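Local coordinates for protein probable porin (Pseudomonas aeruginosa, PDB 2Y0H) that probably acts as an outer-membrane porin, forming an OprD-family beta-barrel channel through which small solutes can pass, at residues G142-A147 / G182-F187; A193-G198 / H207-L212; R344-S349 / L362-I367. All coordinates share one frame; numbering follows the deposited sequence.

Contact 1 of 3, residues G142-A147 / G182-F187; sequences GLTLTA and GATYAF
Leu143 to Thr146 run antiparallel to Gly182 to Tyr185 in a strand-to-strand contact within the wall of the 18-stranded OprD-type barrel, joining strands 143-154 and 178-186. Thr144 with Thr184 and Thr146 with Gly182 are hydrogen-bonded pairs, each closed by two reciprocal N-H...O=C bonds. A fifth bond, Ala186 N to Gly142 O at 3.0 Å, carries the ladder past the start of the first strand. The same Gly142 O lies 3.1 Å from Tyr185 CD1: with the tyrosine CG anti to its backbone N (chi1 -174°), the ring end leans toward the adjacent strand. Leu143 CB meets the edge of this ring, 4.1 Å from Tyr185 CD1. Further along the same face, Leu145 leans across until its CD2 is 3.6 Å from Ala183 CB. On the other face Thr144 and Thr184 lie side by side: Thr184 OG1 turns to Thr144 CB at 3.4 Å, while Thr144 OG1 bonds weakly to Ser138 OG. Both Thr184 and Thr146 also touch Tyr196 of the next strand pair. The Leu-Ala-Tyr face, with a detergent molecule near Ala183, is consistent with a lipid-facing surface, and the threonine face with one turned to the barrel interior.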
loop_
_atom_site.group_PDB
_atom_site.type_symbol
_atom_site.label_atom_id
_atom_site.label_comp_id
_atom_site.label_asym_id
_atom_site.label_seq_id
_atom_site.Cartn_x
_atom_site.Cartn_y
_atom_site.Cartn_z
ATOM N N GLY A 142 14.748 -19.069 5.729
ATOM C CA GLY A 142 13.314 -18.896 5.893
ATOM C C GLY A 142 12.898 -17.804 6.870
ATOM O O GLY A 142 11.705 -17.636 7.141
ATOM N N LEU A 143 13.869 -17.058 7.398
ATOM C CA LEU A 143 13.578 -16.033 8.389
ATOM C C LEU A 143 14.046 -14.659 7.953
ATOM O O LEU A 143 15.202 -14.476 7.587
ATOM C CB LEU A 143 14.224 -16.376 9.732
ATOM C CG LEU A 143 14.019 -15.341 10.844
ATOM C CD1 LEU A 143 12.537 -15.274 11.252
ATOM C CD2 LEU A 143 14.908 -15.667 12.050
ATOM N N THR A 144 13.149 -13.682 8.008
ATOM C CA THR A 144 13.533 -12.303 7.732
ATOM C C THR A 144 13.202 -11.430 8.924
ATOM O O THR A 144 12.076 -11.422 9.407
ATOM C CB THR A 144 12.838 -11.756 6.482
ATOM O OG1 THR A 144 13.115 -12.629 5.384
ATOM C CG2 THR A 144 13.358 -10.346 6.141
ATOM N N LEU A 145 14.194 -10.710 9.417
ATOM C CA LEU A 145 13.980 -9.861 10.567
ATOM C C LEU A 145 14.079 -8.424 10.119
ATOM O O LEU A 145 14.925 -8.081 9.291
ATOM C CB LEU A 145 15.012 -10.158 11.655
ATOM C CG LEU A 145 15.003 -11.606 12.160
ATOM C CD1 LEU A 145 16.040 -11.813 13.248
ATOM C CD2 LEU A 145 13.608 -12.023 12.642
ATOM N N THR A 146 13.208 -7.584 10.660
ATOM C CA THR A 146 13.188 -6.174 10.296
ATOM C C THR A 146 13.128 -5.279 11.534
ATOM O O THR A 146 12.455 -5.590 12.524
ATOM C CB THR A 146 12.001 -5.852 9.369
ATOM O OG1 THR A 146 12.060 -6.699 8.221
ATOM C CG2 THR A 146 12.040 -4.384 8.919
ATOM N N ALA A 147 13.859 -4.179 11.480
ATOM C CA ALA A 147 13.823 -3.193 12.546
ATOM C C ALA A 147 14.065 -1.855 11.892
ATOM O O ALA A 147 14.955 -1.716 11.050
ATOM C CB ALA A 147 14.887 -3.489 13.617
ATOM N N GLY A 182 9.851 -6.435 13.070
ATOM C CA GLY A 182 9.092 -7.535 12.530
ATOM C C GLY A 182 9.878 -8.794 12.239
ATOM O O GLY A 182 11.102 -8.786 12.165
ATOM N N ALA A 183 9.141 -9.881 12.052
ATOM C CA ALA A 183 9.723 -11.160 11.704
ATOM C C ALA A 183 8.749 -11.875 10.813
ATOM O O ALA A 183 7.550 -11.904 11.094
ATOM C CB ALA A 183 9.996 -11.985 12.967
ATOM N N THR A 184 9.256 -12.431 9.721
ATOM C CA THR A 184 8.464 -13.321 8.888
ATOM C C THR A 184 9.175 -14.661 8.839
ATOM O O THR A 184 10.388 -14.717 8.681
ATOM C CB THR A 184 8.292 -12.790 7.445
ATOM O OG1 THR A 184 9.584 -12.570 6.864
ATOM C CG2 THR A 184 7.522 -11.487 7.435
ATOM N N TYR A 185 8.420 -15.741 8.987
ATOM C CA TYR A 185 8.999 -17.071 8.904
ATOM C C TYR A 185 8.210 -17.992 7.986
ATOM O O TYR A 185 7.008 -18.181 8.180
ATOM C CB TYR A 185 9.124 -17.720 10.286
ATOM C CG TYR A 185 9.855 -19.041 10.208
ATOM C CD1 TYR A 185 11.179 -19.086 9.778
ATOM C CD2 TYR A 185 9.222 -20.241 10.522
ATOM C CE1 TYR A 185 11.863 -20.286 9.678
ATOM C CE2 TYR A 185 9.900 -21.450 10.427
ATOM C CZ TYR A 185 11.224 -21.462 10.006
ATOM O OH TYR A 185 11.919 -22.643 9.903
ATOM N N ALA A 186 8.890 -18.561 6.991
ATOM C CA ALA A 186 8.293 -19.588 6.131
ATOM C C ALA A 186 8.407 -20.964 6.770
ATOM O O ALA A 186 9.445 -21.613 6.667
ATOM C CB ALA A 186 8.954 -19.598 4.772
ATOM N N PHE A 187 7.351 -21.407 7.441
ATOM C CA PHE A 187 7.354 -22.734 8.054
ATOM C C PHE A 187 7.537 -23.822 6.998
ATOM O O PHE A 187 8.317 -24.757 7.174
ATOM C CB PHE A 187 6.071 -22.970 8.848
ATOM C CG PHE A 187 6.027 -22.232 10.158
ATOM C CD1 PHE A 187 6.719 -22.707 11.254
ATOM C CD2 PHE A 187 5.290 -21.070 10.293
ATOM C CE1 PHE A 187 6.678 -22.036 12.463
ATOM C CE2 PHE A 187 5.243 -20.397 11.498
ATOM C CZ PHE A 187 5.939 -20.879 12.582
#

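Contact 2 of 3, residues A193-G198 / H207-L212; sequences ASYYYG and HYLGLL. With C8E ((hydroxyethyloxy)tri(ethyloxy)octane), chain E; C8E ((hydroxyethyloxy)tri(ethyloxy)octane), chain H.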
loop_
_atom_site.group_PDB
_atom_site.type_symbol
_atom_site.label_atom_id
_atom_site.label_comp_id
_atom_site.label_asym_id
_atom_site.label_seq_id
_atom_site.Cartn_x
_atom_site.Cartn_y
_atom_site.Cartn_z
ATOM N N ALA A 193 4.281 -17.202 8.439
ATOM C CA ALA A 193 3.648 -16.365 9.430
ATOM C C ALA A 193 4.461 -15.093 9.608
ATOM O O ALA A 193 5.680 -15.084 9.400
ATOM C CB ALA A 193 3.523 -17.115 10.747
ATOM N N SER A 194 3.782 -14.015 9.985
ATOM C CA SER A 194 4.435 -12.726 10.146
ATOM C C SER A 194 3.951 -12.041 11.396
ATOM O O SER A 194 2.761 -12.062 11.702
ATOM C CB SER A 194 4.138 -11.825 8.956
ATOM O OG SER A 194 4.869 -12.255 7.836
ATOM N N TYR A 195 4.879 -11.449 12.133
ATOM C CA TYR A 195 4.496 -10.588 13.237
ATOM C C TYR A 195 5.202 -9.250 13.075
ATOM O O TYR A 195 6.396 -9.212 12.804
ATOM C CB TYR A 195 4.839 -11.215 14.592
ATOM C CG TYR A 195 4.740 -10.216 15.722
ATOM C CD1 TYR A 195 5.822 -9.408 16.062
ATOM C CD2 TYR A 195 3.553 -10.048 16.419
ATOM C CE1 TYR A 195 5.724 -8.472 17.091
ATOM C CE2 TYR A 195 3.444 -9.120 17.446
ATOM C CZ TYR A 195 4.526 -8.341 17.781
ATOM O OH TYR A 195 4.400 -7.428 18.803
ATOM N N TYR A 196 4.458 -8.160 13.227
ATOM C CA TYR A 196 5.038 -6.821 13.190
ATOM C C TYR A 196 4.525 -5.954 14.330
ATOM O O TYR A 196 3.390 -6.118 14.783
ATOM C CB TYR A 196 4.766 -6.123 11.843
ATOM C CG TYR A 196 5.787 -6.439 10.773
ATOM C CD1 TYR A 196 5.663 -7.569 9.975
ATOM C CD2 TYR A 196 6.868 -5.599 10.552
ATOM C CE1 TYR A 196 6.604 -7.860 8.987
ATOM C CE2 TYR A 196 7.816 -5.881 9.573
ATOM C CZ TYR A 196 7.683 -7.010 8.799
ATOM O OH TYR A 196 8.622 -7.277 7.822
ATOM N N TYR A 197 5.375 -5.028 14.776
ATOM C CA TYR A 197 5.030 -4.062 15.806
ATOM C C TYR A 197 5.308 -2.664 15.257
ATOM O O TYR A 197 6.406 -2.391 14.773
ATOM C CB TYR A 197 5.856 -4.328 17.078
ATOM C CG TYR A 197 5.658 -3.321 18.196
ATOM C CD1 TYR A 197 4.460 -3.252 18.894
ATOM C CD2 TYR A 197 6.673 -2.433 18.549
ATOM C CE1 TYR A 197 4.275 -2.332 19.921
ATOM C CE2 TYR A 197 6.499 -1.504 19.583
ATOM C CZ TYR A 197 5.295 -1.461 20.261
ATOM O OH TYR A 197 5.103 -0.552 21.283
ATOM N N GLY A 198 4.308 -1.791 15.310
ATOM C CA GLY A 198 4.478 -0.403 14.910
ATOM C C GLY A 198 4.208 0.517 16.092
ATOM O O GLY A 198 3.231 0.340 16.813
ATOM N N HIS A 207 0.082 -4.010 16.945
ATOM C CA HIS A 207 0.627 -5.352 16.771
ATOM C C HIS A 207 -0.061 -5.983 15.589
ATOM O O HIS A 207 -1.266 -5.846 15.436
ATOM C CB HIS A 207 0.386 -6.237 18.007
ATOM C CG HIS A 207 1.078 -5.756 19.245
ATOM N ND1 HIS A 207 2.333 -6.192 19.614
ATOM C CD2 HIS A 207 0.686 -4.880 20.201
ATOM C CE1 HIS A 207 2.686 -5.603 20.742
ATOM N NE2 HIS A 207 1.707 -4.796 21.113
ATOM N N TYR A 208 0.705 -6.691 14.768
ATOM C CA TYR A 208 0.170 -7.342 13.587
ATOM C C TYR A 208 0.544 -8.801 13.594
ATOM O O TYR A 208 1.700 -9.152 13.848
ATOM C CB TYR A 208 0.730 -6.707 12.313
ATOM C CG TYR A 208 0.504 -7.532 11.062
ATOM C CD1 TYR A 208 -0.734 -7.527 10.419
ATOM C CD2 TYR A 208 1.523 -8.307 10.510
ATOM C CE1 TYR A 208 -0.958 -8.269 9.276
ATOM C CE2 TYR A 208 1.298 -9.059 9.342
ATOM C CZ TYR A 208 0.050 -9.034 8.742
ATOM O OH TYR A 208 -0.211 -9.756 7.597
ATOM N N LEU A 209 -0.439 -9.641 13.288
ATOM C CA LEU A 209 -0.199 -11.059 13.089
ATOM C C LEU A 209 -0.814 -11.497 11.762
ATOM O O LEU A 209 -1.995 -11.265 11.507
ATOM C CB LEU A 209 -0.788 -11.879 14.235
ATOM C CG LEU A 209 -0.226 -13.295 14.271
ATOM C CD1 LEU A 209 1.246 -13.194 14.608
ATOM C CD2 LEU A 209 -0.960 -14.178 15.296
ATOM N N GLY A 210 -0.005 -12.120 10.919
ATOM C CA GLY A 210 -0.476 -12.593 9.637
ATOM C C GLY A 210 -0.135 -14.051 9.417
ATOM O O GLY A 210 0.949 -14.512 9.766
ATOM N N LEU A 211 -1.065 -14.778 8.822
ATOM C CA LEU A 211 -0.872 -16.187 8.545
ATOM C C LEU A 211 -1.198 -16.397 7.074
ATOM O O LEU A 211 -2.345 -16.222 6.653
ATOM C CB LEU A 211 -1.806 -17.003 9.429
ATOM C CG LEU A 211 -1.290 -18.306 10.028
ATOM C CD1 LEU A 211 -2.245 -18.788 11.110
ATOM C CD2 LEU A 211 -1.140 -19.354 8.945
ATOM N N LEU A 212 -0.185 -16.735 6.285
ATOM C CA LEU A 212 -0.384 -16.966 4.862
ATOM C C LEU A 212 -0.271 -18.452 4.494
ATOM O O LEU A 212 0.806 -19.051 4.592
ATOM C CB LEU A 212 0.594 -16.125 4.035
ATOM C CG LEU A 212 0.466 -16.324 2.529
ATOM C CD1 LEU A 212 -0.949 -15.955 2.080
ATOM C CD2 LEU A 212 1.525 -15.507 1.773
HETATM C C1 C8E E . 9.012 -12.375 17.425
HETATM C C2 C8E E . 8.030 -13.520 17.172
HETATM C C3 C8E E . 6.789 -13.450 18.061
HETATM C C4 C8E E . 6.406 -12.022 18.440
HETATM C C5 C8E E . 5.889 -11.965 19.875
HETATM C C6 C8E E . 5.027 -10.726 20.127
HETATM C C7 C8E E . 4.518 -10.655 21.570
HETATM C C8 C8E E . 3.987 -9.261 21.896
HETATM O O9 C8E E . 3.018 -9.310 22.926
HETATM C C10 C8E E . 3.254 -8.367 23.952
HETATM C C1 C8E H . 8.767 -7.112 19.314
HETATM C C2 C8E H . 7.527 -6.466 19.928
HETATM C C3 C8E H . 7.688 -6.190 21.422
HETATM C C4 C8E H . 6.958 -4.917 21.844
HETATM C C5 C8E H . 6.059 -5.139 23.057
#
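Tyr208 O accepts a hydrogen bond from Tyr196 N at 3.0 Å and a CA-H...O contact from Tyr195 CA, whose ring CD2 also lies close. The pair Tyr196-Tyr208 belongs to the beta hairpin of strands 191-200 and 204-216, part of the barrel wall, whose antiparallel ladder has reciprocal bonds here and at Ser194-Gly210. On the face of Tyr195, Tyr197 and His207 an aromatic cluster forms. Tyr195 and His207 lie side by side and meet rim to rim, joined by a short hydrogen bond between Tyr195 OH and His207 ND1 (2.5 Å). Tyr197 crosses the imidazole obliquely, with CD1 over one face of His207 and 3.5 Å from His207 CE1. On the other face Tyr208 CG is anti to its backbone N (chi1 165°), laying the ring back along its own strand over Gly210. The edge of that ring meets Ser194, Tyr208 CE2 lying 4.0 Å from Ser194 CB. Pro116 touches both Tyr196 and Tyr208 there. Detergent tails cover the cluster, consistent with an aromatic patch facing lipid: C4 of one C8E (chain E) packs over Tyr195, 3.6 Å from its CD1, and C4 of another (chain H) stands 3.9 Å above the centre of the Tyr197 ring.

Contact 3 of 3, residues R344-S349 / L362-I367; sequences RNTDLS and LKWRNI
Thr346 with Asn366 and Leu348 with Trp364 are the hydrogen-bonded pairs of an antiparallel ladder whose two short strands approach to 4.7 Å with their directions 167° apart. They are the arms of a beta hairpin, strands 339-351 and 361-371, in the wall of the OprD-type barrel. Each pair is closed by two reciprocal bonds, and the carbonyl oxygens of Asp347's neighbours Thr346 and Leu348 also receive CA-H...O contacts from Arg365 and Lys363.

The chief side-chain link is the salt bridge between Asp347 and Arg365, a non-hydrogen-bonded pair. Arg365 NE gives a straight bond to Asp347 OD1 (3.0 Å, 168°). That oxygen lies in the guanidinium plane, yet the N-H reaches it from above the carboxylate plane, since the two planes are 66° apart. The second bond, Arg365 NH2 to Asp347 OD2 at 3.0 Å, is bent and weak, consistent with this twist. A bend at chi3 of Arg365 turns the NE edge of its guanidinium to the carboxylate. Lys363 NZ, beyond salt-bridge range of OD2, and Arg323, whose NH2 comes close to that of Arg365, would probably add to the positive potential here and favour a charged Asp347.

Asn345 lies alongside Ile367 on this face; its OD1 accepts Ala290 N and Arg323 NE from outside the hairpin, while ND2 donates to Glu343 OE2 on its own strand. Ala290 belongs to a loop that also touches Arg365 and Ile367. The polar and charged groups on this face, next to loop residues, are consistent with a side turned to the barrel interior.

The reverse face is mixed. Thr346 OG1 bonds to Thr322 OG1 on the preceding strand, while Trp364 NE1 bonds weakly to Asn380 OD1 on the following one. A bound C8E lies near Leu348, whose CB meets the indole edge in its plane, 4.0 Å from Trp364 CE3.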
loop_
_atom_site.group_PDB
_atom_site.type_symbol
_atom_site.label_atom_id
_atom_site.label_comp_id
_atom_site.label_asym_id
_atom_site.label_seq_id
_atom_site.Cartn_x
_atom_site.Cartn_y
_atom_site.Cartn_z
ATOM N N ARG A 344 -17.634 -0.708 -5.948
ATOM C CA ARG A 344 -17.201 -1.618 -6.983
ATOM C C ARG A 344 -16.013 -1.003 -7.717
ATOM O O ARG A 344 -15.989 0.197 -7.961
ATOM C CB ARG A 344 -18.343 -1.915 -7.955
ATOM C CG ARG A 344 -17.904 -2.622 -9.230
ATOM C CD ARG A 344 -18.696 -3.897 -9.434
ATOM N NE ARG A 344 -20.091 -3.714 -9.039
ATOM C CZ ARG A 344 -21.017 -4.663 -9.120
ATOM N NH1 ARG A 344 -20.687 -5.859 -9.596
ATOM N NH2 ARG A 344 -22.265 -4.413 -8.732
ATOM N N ASN A 345 -15.025 -1.836 -8.032
ATOM C CA ASN A 345 -13.849 -1.434 -8.794
ATOM C C ASN A 345 -13.722 -2.370 -9.974
ATOM O O ASN A 345 -13.746 -3.589 -9.802
ATOM C CB ASN A 345 -12.567 -1.574 -7.964
ATOM C CG ASN A 345 -12.450 -0.545 -6.860
ATOM O OD1 ASN A 345 -11.628 -0.693 -5.951
ATOM N ND2 ASN A 345 -13.256 0.500 -6.930
ATOM N N THR A 346 -13.607 -1.815 -11.172
ATOM C CA THR A 346 -13.315 -2.622 -12.337
ATOM C C THR A 346 -12.081 -2.046 -12.999
ATOM O O THR A 346 -12.051 -0.872 -13.368
ATOM C CB THR A 346 -14.485 -2.652 -13.330
ATOM O OG1 THR A 346 -15.626 -3.247 -12.704
ATOM C CG2 THR A 346 -14.114 -3.457 -14.560
ATOM N N ASP A 347 -11.049 -2.868 -13.108
ATOM C CA ASP A 347 -9.795 -2.445 -13.708
ATOM C C ASP A 347 -9.531 -3.270 -14.949
ATOM O O ASP A 347 -9.664 -4.492 -14.933
ATOM C CB ASP A 347 -8.635 -2.612 -12.725
ATOM C CG ASP A 347 -8.735 -1.667 -11.561
ATOM O OD1 ASP A 347 -9.482 -0.679 -11.697
ATOM O OD2 ASP A 347 -8.075 -1.895 -10.523
ATOM N N LEU A 348 -9.179 -2.597 -16.033
ATOM C CA LEU A 348 -8.656 -3.282 -17.190
ATOM C C LEU A 348 -7.240 -2.782 -17.357
ATOM O O LEU A 348 -6.997 -1.581 -17.452
ATOM C CB LEU A 348 -9.500 -2.988 -18.426
ATOM C CG LEU A 348 -9.187 -3.821 -19.671
ATOM C CD1 LEU A 348 -9.393 -5.319 -19.420
ATOM C CD2 LEU A 348 -10.021 -3.341 -20.850
ATOM N N SER A 349 -6.293 -3.699 -17.357
ATOM C CA SER A 349 -4.910 -3.309 -17.460
ATOM C C SER A 349 -4.271 -4.012 -18.655
ATOM O O SER A 349 -4.579 -5.169 -18.947
ATOM C CB SER A 349 -4.171 -3.618 -16.155
ATOM O OG SER A 349 -3.549 -4.882 -16.204
ATOM N N LEU A 362 -0.846 0.235 -19.416
ATOM C CA LEU A 362 -2.046 1.064 -19.381
ATOM C C LEU A 362 -2.994 0.506 -18.343
ATOM O O LEU A 362 -3.108 -0.713 -18.196
ATOM C CB LEU A 362 -2.748 1.089 -20.754
ATOM C CG LEU A 362 -1.868 1.249 -22.005
ATOM C CD1 LEU A 362 -2.680 1.131 -23.303
ATOM C CD2 LEU A 362 -1.101 2.555 -21.947
ATOM N N LYS A 363 -3.681 1.387 -17.625
ATOM C CA LYS A 363 -4.722 0.943 -16.702
ATOM C C LYS A 363 -5.959 1.828 -16.775
ATOM O O LYS A 363 -5.878 3.038 -16.585
ATOM C CB LYS A 363 -4.206 0.880 -15.256
ATOM C CG LYS A 363 -5.216 0.254 -14.282
ATOM C CD LYS A 363 -4.782 0.371 -12.820
ATOM C CE LYS A 363 -3.716 -0.628 -12.455
ATOM N NZ LYS A 363 -4.242 -2.023 -12.484
ATOM N N TRP A 364 -7.101 1.220 -17.069
ATOM C CA TRP A 364 -8.376 1.909 -16.939
ATOM C C TRP A 364 -9.078 1.388 -15.695
ATOM O O TRP A 364 -9.258 0.180 -15.553
ATOM C CB TRP A 364 -9.269 1.688 -18.163
ATOM C CG TRP A 364 -10.689 2.154 -17.933
ATOM C CD1 TRP A 364 -11.118 3.448 -17.811
ATOM C CD2 TRP A 364 -11.862 1.328 -17.780
ATOM N NE1 TRP A 364 -12.479 3.480 -17.595
ATOM C CE2 TRP A 364 -12.960 2.194 -17.572
ATOM C CE3 TRP A 364 -12.088 -0.055 -17.800
ATOM C CZ2 TRP A 364 -14.264 1.723 -17.392
ATOM C CZ3 TRP A 364 -13.386 -0.525 -17.615
ATOM C CH2 TRP A 364 -14.455 0.363 -17.412
ATOM N N ARG A 365 -9.462 2.301 -14.805
ATOM C CA ARG A 365 -10.136 1.946 -13.562
ATOM C C ARG A 365 -11.492 2.628 -13.486
ATOM O O ARG A 365 -11.583 3.849 -13.626
ATOM C CB ARG A 365 -9.324 2.396 -12.345
ATOM C CG ARG A 365 -7.826 2.157 -12.414
ATOM C CD ARG A 365 -7.200 2.230 -11.017
ATOM N NE ARG A 365 -7.668 1.145 -10.156
ATOM C CZ ARG A 365 -7.304 0.975 -8.890
ATOM N NH1 ARG A 365 -6.469 1.828 -8.311
ATOM N NH2 ARG A 365 -7.784 -0.046 -8.199
ATOM N N ASN A 366 -12.538 1.842 -13.246
ATOM C CA ASN A 366 -13.865 2.384 -12.999
ATOM C C ASN A 366 -14.212 2.222 -11.532
ATOM O O ASN A 366 -14.119 1.123 -10.970
ATOM C CB ASN A 366 -14.916 1.708 -13.890
ATOM C CG ASN A 366 -16.307 2.335 -13.747
ATOM O OD1 ASN A 366 -16.459 3.449 -13.239
ATOM N ND2 ASN A 366 -17.330 1.613 -14.204
ATOM N N ILE A 367 -14.611 3.320 -10.906
ATOM C CA ILE A 367 -14.923 3.311 -9.486
ATOM C C ILE A 367 -16.365 3.737 -9.220
ATOM O O ILE A 367 -16.781 4.826 -9.597
ATOM C CB ILE A 367 -13.969 4.226 -8.712
ATOM C CG1 ILE A 367 -12.533 3.754 -8.901
ATOM C CG2 ILE A 367 -14.313 4.248 -7.239
ATOM C CD1 ILE A 367 -11.526 4.602 -8.198
#

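In the fold
Following the chain from its N terminus, contact 1 closes first, bringing strand 178-186 back against strand 143-154 over an intervening segment of 34 residues. Contact 2 then closes the hairpin of strands 191-200 and 204-216, and contact 3 the hairpin of strands 339-351 and 361-371. The three lie in series, with none nested or crossed. Contacts 1 and 2 adjoin, since strands 178-186 and 191-200 are neighbours: Ala183 O meets Tyr195 N at 2.9 Å, and together they form four consecutive staves of the barrel. Contact 3 belongs to the same closed sheet but to the wall on the opposite side of the chain's centre, its centre about 30 Å from that of contact 2.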